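Local coordinates for tapirin (Caldicellulosiruptor hydrothermalis, PDB 6N2C), which probably binds cellulose through its C-terminal beta-helix domain, helping this extremely thermophilic bacterium attach to plant biomass, and carries a bound zinc ion, at residues Val553-Pro556 and Gln557-Asp561; Tyr562-Lys566 and Asn567-Ile571. One frame throughout, in Å; residues are numbered along the deposited sequence. Where two conformers were deposited one is given.

Contact 1: Val553-Pro556 and Gln557-Asp561; sequences VRMP and QPLID
Pro556 O starts the first turn of helix 557-565, accepting Ile560 N at 3.0 Å (N-H...O 162°) and, in a weak and more bent bond, Leu559 N. Pro556 occupies the N-cap position, where its backbone is still that of the extended loop, whereas Gln557 already has helical angles. Among the side chains, Arg554, in the conformer given, reaches over this turn with its CG anti to the backbone N (chi1 -171°) and its chain extended as far as NE. In that conformer NH1 of Arg554 donates to Gln557 OE1 at 3.1 Å, close to the guanidinium plane, although the donor is tilted 26° from the carbonyl plane of the amide. The other end of that amide is held as well: Gln557 NE2 gives a hydrogen bond of 2.7 Å to Asp561 OD1 from above the carboxylate plane, which, with the Arg554 bond, would hold the amide's rotation at both ends. Ile560 CD1 lies over one face of the same guanidinium, 3.6 Å from Arg554 CZ, and Ile560 CG1 packs on Met555 CB at 3.7 Å. Met555 turns its SD against Leu559 CD2 at 3.8 Å, the two side chains crossing at about a right angle. The segments form the loop-to-helix junction after strand 548-552, with Met555, Pro556 and Leu559 resting on Phe515 of strand 513-518, Leu559 also on Ser485 and Val487 of strand 483-488, and Ile560 on Thr184.

Contact 2: Tyr562-Lys566 and Asn567-Ile571; sequences YLLSK and NIIKI
Leu563 O accepts Ile568 N at 2.9 Å and a weak, longer bond from Ile569 N. Leu564 O is gripped by more donors. Asn567 N reaches Leu564 O at 3.0 Å from well above the carbonyl plane, while Asn567 ND2 approaches Leu564 O at 3.2 Å with a C=O...N angle of 170°. Water 1 also donates to Leu564 O, and to Ile569 O at 2.7 Å, thereby bridging the last turn and the outgoing chain. The pair Ile568 N to Leu563 O and Asn567 N to Leu564 O defines a Schellman motif, with Asn567 at C-prime and its phi positive at 51°. The Asn567 side chain folds back because CG stands beside its own backbone N (chi1 -66°), which brings ND2 to the carbonyl already used by that N. An alanine here is likely to deprive Leu564 O of its side-chain donor, leaving the helix end held by fewer bonds. One residue before Leu563, Tyr562 O accepts both Lys566 N and Ser565 OG, the latter at 2.8 Å; Tyr562 OH is hydrogen-bonded to Glu473, and Lys566 CG lies over one face of the ring. Apolar groups meet beside these bonds: Leu564 CD2 touches Ile569 CG1, in the conformer given, at 3.7 Å and Ile571 CD1 at 3.9 Å, and Leu563 CD2 meets Ile568 CD1. Beyond the helix, the backbones of Ile568 and Lys570 hydrogen-bond with those of Arg467 and Trp465.

Overall arrangement
Contact 1 starts helix 557-565 and contact 2 ends it, their centres about 11 Å apart and in series along the chain. They meet directly at Met555 SD and Leu563 CD1, 3.6 Å apart, so the loop before the helix packs against a leucine of its last turns. Thr184 is a further shared neighbour, touched by Ile560 of contact 1 and Ile569 of contact 2. The centre of each contact is about 30 Å from the centre of the chain. The zinc site of His530, Asp532 and Glu551 is nearer contact 1: the side chains of Pro556 and Asp532 are about 10 Å apart, and that of Arg554 is about 13 Å from the zinc ion. Contact 2 lies away from that site.

Contact 1: Val553-Pro556 and Gln557-Asp561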
loop_
_atom_site.group_PDB
_atom_site.type_symbol
_atom_site.label_atom_id
_atom_site.label_comp_id
_atom_site.label_asym_id
_atom_site.label_seq_id
_atom_site.Cartn_x
_atom_site.Cartn_y
_atom_site.Cartn_z
ATOM N N VAL A 553 -21.267 6.715 6.346
ATOM C CA VAL A 553 -21.912 7.682 7.176
ATOM C C VAL A 553 -21.709 7.197 8.630
ATOM O O VAL A 553 -21.937 6.025 8.908
ATOM C CB VAL A 553 -23.422 7.739 6.882
ATOM C CG1 VAL A 553 -24.257 8.551 7.940
ATOM C CG2 VAL A 553 -23.671 8.246 5.481
ATOM N N ARG A 554 -21.319 8.106 9.520
ATOM C CA ARG A 554 -21.258 7.770 10.965
ATOM C C ARG A 554 -22.517 7.083 11.485
ATOM O O ARG A 554 -23.666 7.497 11.198
ATOM C CB ARG A 554 -20.878 9.025 11.749
ATOM C CG ARG A 554 -20.570 8.815 13.214
ATOM C CD ARG A 554 -20.023 10.133 13.820
ATOM N NE ARG A 554 -19.543 9.923 15.181
ATOM C CZ ARG A 554 -20.251 10.033 16.310
ATOM N NH1 ARG A 554 -21.553 10.411 16.366
ATOM N NH2 ARG A 554 -19.612 9.761 17.439
ATOM N N MET A 555 -22.330 6.031 12.283
ATOM C CA MET A 555 -23.449 5.397 12.903
ATOM C C MET A 555 -24.300 6.401 13.723
ATOM O O MET A 555 -23.697 7.279 14.401
ATOM C CB MET A 555 -22.971 4.249 13.863
ATOM C CG MET A 555 -22.505 2.984 13.095
ATOM S SD MET A 555 -22.056 1.650 14.281
ATOM C CE MET A 555 -20.538 2.146 14.849
ATOM N N PRO A 556 -25.600 6.146 13.786
ATOM C CA PRO A 556 -26.430 7.074 14.573
ATOM C C PRO A 556 -25.995 6.943 16.079
ATOM O O PRO A 556 -25.622 5.846 16.570
ATOM C CB PRO A 556 -27.821 6.552 14.364
ATOM C CG PRO A 556 -27.758 5.792 13.051
ATOM C CD PRO A 556 -26.418 5.193 13.032
ATOM N N GLN A 557 -26.120 8.057 16.784
ATOM C CA GLN A 557 -25.651 8.073 18.156
ATOM C C GLN A 557 -26.312 7.012 19.022
ATOM O O GLN A 557 -25.611 6.477 19.856
ATOM C CB GLN A 557 -25.759 9.494 18.760
ATOM C CG GLN A 557 -25.028 9.607 20.103
ATOM C CD GLN A 557 -23.541 9.372 19.959
ATOM O OE1 GLN A 557 -22.883 9.989 19.154
ATOM N NE2 GLN A 557 -23.015 8.542 20.796
ATOM N N PRO A 558 -27.600 6.727 18.865
ATOM C CA PRO A 558 -28.232 5.710 19.729
ATOM C C PRO A 558 -27.643 4.309 19.450
ATOM O O PRO A 558 -27.512 3.476 20.372
ATOM C CB PRO A 558 -29.679 5.708 19.334
ATOM C CG PRO A 558 -29.873 6.934 18.492
ATOM C CD PRO A 558 -28.604 7.499 18.089
ATOM N N LEU A 559 -27.164 4.134 18.228
ATOM C CA LEU A 559 -26.507 2.819 17.898
ATOM C C LEU A 559 -25.132 2.797 18.522
ATOM O O LEU A 559 -24.760 1.777 19.093
ATOM C CB LEU A 559 -26.524 2.563 16.379
ATOM C CG LEU A 559 -25.788 1.302 15.849
ATOM C CD1 LEU A 559 -26.595 0.109 16.398
ATOM C CD2 LEU A 559 -25.813 1.344 14.338
ATOM N N ILE A 560 -24.323 3.861 18.447
ATOM C CA ILE A 560 -23.049 3.926 19.051
ATOM C C ILE A 560 -23.182 3.718 20.588
ATOM O O ILE A 560 -22.469 2.933 21.235
ATOM C CB ILE A 560 -22.374 5.254 18.794
ATOM C CG1 ILE A 560 -22.026 5.420 17.290
ATOM C CG2 ILE A 560 -21.149 5.482 19.657
ATOM C CD1 ILE A 560 -21.547 6.742 16.918
ATOM N N ASP A 561 -24.155 4.419 21.175
ATOM C CA ASP A 561 -24.362 4.298 22.619
ATOM C C ASP A 561 -24.670 2.824 23.004
ATOM O O ASP A 561 -24.147 2.334 24.006
ATOM C CB ASP A 561 -25.549 5.138 23.079
ATOM C CG ASP A 561 -25.273 6.649 22.961
ATOM O OD1 ASP A 561 -24.147 7.114 22.745
ATOM O OD2 ASP A 561 -26.271 7.290 23.118
#

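Contact 2: Tyr562-Lys566 and Asn567-Ile571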
loop_
_atom_site.group_PDB
_atom_site.type_symbol
_atom_site.label_atom_id
_atom_site.label_comp_id
_atom_site.label_asym_id
_atom_site.label_seq_id
_atom_site.Cartn_x
_atom_site.Cartn_y
_atom_site.Cartn_z
ATOM N N TYR A 562 -25.493 2.157 22.226
ATOM C CA TYR A 562 -25.776 0.747 22.450
ATOM C C TYR A 562 -24.531 -0.116 22.354
ATOM O O TYR A 562 -24.196 -0.930 23.300
ATOM C CB TYR A 562 -26.815 0.200 21.508
ATOM C CG TYR A 562 -27.132 -1.250 21.671
ATOM C CD1 TYR A 562 -27.976 -1.703 22.700
ATOM C CD2 TYR A 562 -26.488 -2.226 20.906
ATOM C CE1 TYR A 562 -28.234 -3.051 22.855
ATOM C CE2 TYR A 562 -26.676 -3.578 21.103
ATOM C CZ TYR A 562 -27.596 -3.993 22.032
ATOM O OH TYR A 562 -27.798 -5.298 22.231
ATOM N N LEU A 563 -23.777 0.073 21.289
ATOM C CA LEU A 563 -22.577 -0.714 21.132
ATOM C C LEU A 563 -21.555 -0.494 22.247
ATOM O O LEU A 563 -20.872 -1.453 22.681
ATOM C CB LEU A 563 -21.875 -0.451 19.819
ATOM C CG LEU A 563 -22.716 -0.824 18.589
ATOM C CD1 LEU A 563 -22.082 -0.301 17.283
ATOM C CD2 LEU A 563 -22.996 -2.297 18.428
ATOM N N LEU A 564 -21.446 0.715 22.734
ATOM C CA LEU A 564 -20.566 1.016 23.784
ATOM C C LEU A 564 -21.081 0.357 25.105
ATOM O O LEU A 564 -20.234 -0.147 25.872
ATOM C CB LEU A 564 -20.487 2.551 24.037
ATOM C CG LEU A 564 -19.713 3.373 22.999
ATOM C CD1 LEU A 564 -19.841 4.896 23.190
ATOM C CD2 LEU A 564 -18.249 3.082 23.090
ATOM N N SER A 565 -22.384 0.388 25.330
ATOM C CA SER A 565 -22.951 -0.155 26.565
ATOM C C SER A 565 -22.706 -1.642 26.689
ATOM O O SER A 565 -22.500 -2.145 27.806
ATOM C CB SER A 565 -24.426 0.134 26.699
ATOM O OG SER A 565 -25.258 -0.653 25.842
ATOM N N LYS A 566 -22.641 -2.312 25.546
ATOM C CA LYS A 566 -22.379 -3.724 25.483
ATOM C C LYS A 566 -20.931 -4.071 25.291
ATOM O O LYS A 566 -20.586 -5.268 25.234
ATOM C CB LYS A 566 -23.220 -4.370 24.421
ATOM C CG LYS A 566 -24.723 -4.190 24.473
ATOM C CD LYS A 566 -25.333 -4.439 25.871
ATOM C CE LYS A 566 -26.826 -4.561 25.789
ATOM N NZ LYS A 566 -27.409 -4.371 27.140
ATOM N N ASN A 567 -20.043 -3.088 25.333
ATOM C CA ASN A 567 -18.635 -3.231 25.096
ATOM C C ASN A 567 -18.338 -3.966 23.777
ATOM O O ASN A 567 -17.300 -4.675 23.646
ATOM C CB ASN A 567 -17.888 -3.960 26.241
ATOM C CG ASN A 567 -17.851 -3.199 27.589
ATOM O OD1 ASN A 567 -17.401 -3.782 28.571
ATOM N ND2 ASN A 567 -18.223 -1.930 27.633
ATOM N N ILE A 568 -19.191 -3.757 22.751
ATOM C CA ILE A 568 -18.904 -4.271 21.433
ATOM C C ILE A 568 -17.866 -3.335 20.783
ATOM O O ILE A 568 -17.040 -3.756 19.961
ATOM C CB ILE A 568 -20.204 -4.399 20.601
ATOM C CG1 ILE A 568 -21.083 -5.431 21.180
ATOM C CG2 ILE A 568 -19.894 -4.699 19.121
ATOM C CD1 ILE A 568 -22.523 -5.314 20.791
ATOM N N ILE A 569 -17.897 -2.062 21.163
ATOM C CA ILE A 569 -16.777 -1.159 20.905
ATOM C C ILE A 569 -16.368 -0.490 22.163
ATOM O O ILE A 569 -17.150 -0.334 23.089
ATOM C CB ILE A 569 -17.114 -0.133 19.770
ATOM C CG1 ILE A 569 -18.285 0.782 20.192
ATOM C CG2 ILE A 569 -17.403 -0.879 18.474
ATOM C CD1 ILE A 569 -18.602 1.932 19.245
ATOM N N LYS A 570 -15.099 -0.130 22.216
ATOM C CA LYS A 570 -14.548 0.673 23.317
ATOM C C LYS A 570 -13.823 1.815 22.639
ATOM O O LYS A 570 -12.999 1.545 21.692
ATOM C CB LYS A 570 -13.565 -0.193 24.188
ATOM C CG LYS A 570 -14.268 -1.197 25.107
ATOM C CD LYS A 570 -13.506 -1.439 26.442
ATOM C CE LYS A 570 -14.355 -2.253 27.395
ATOM N NZ LYS A 570 -13.599 -2.549 28.662
ATOM N N ILE A 571 -14.028 3.030 23.151
ATOM C CA ILE A 571 -13.375 4.230 22.612
ATOM C C ILE A 571 -12.472 4.774 23.682
ATOM O O ILE A 571 -12.943 5.062 24.790
ATOM C CB ILE A 571 -14.369 5.292 22.137
ATOM C CG1 ILE A 571 -15.283 4.735 21.030
ATOM C CG2 ILE A 571 -13.624 6.558 21.658
ATOM C CD1 ILE A 571 -16.497 5.627 20.776
HETATM O O HOH W 1 -17.490 0.437 25.679
#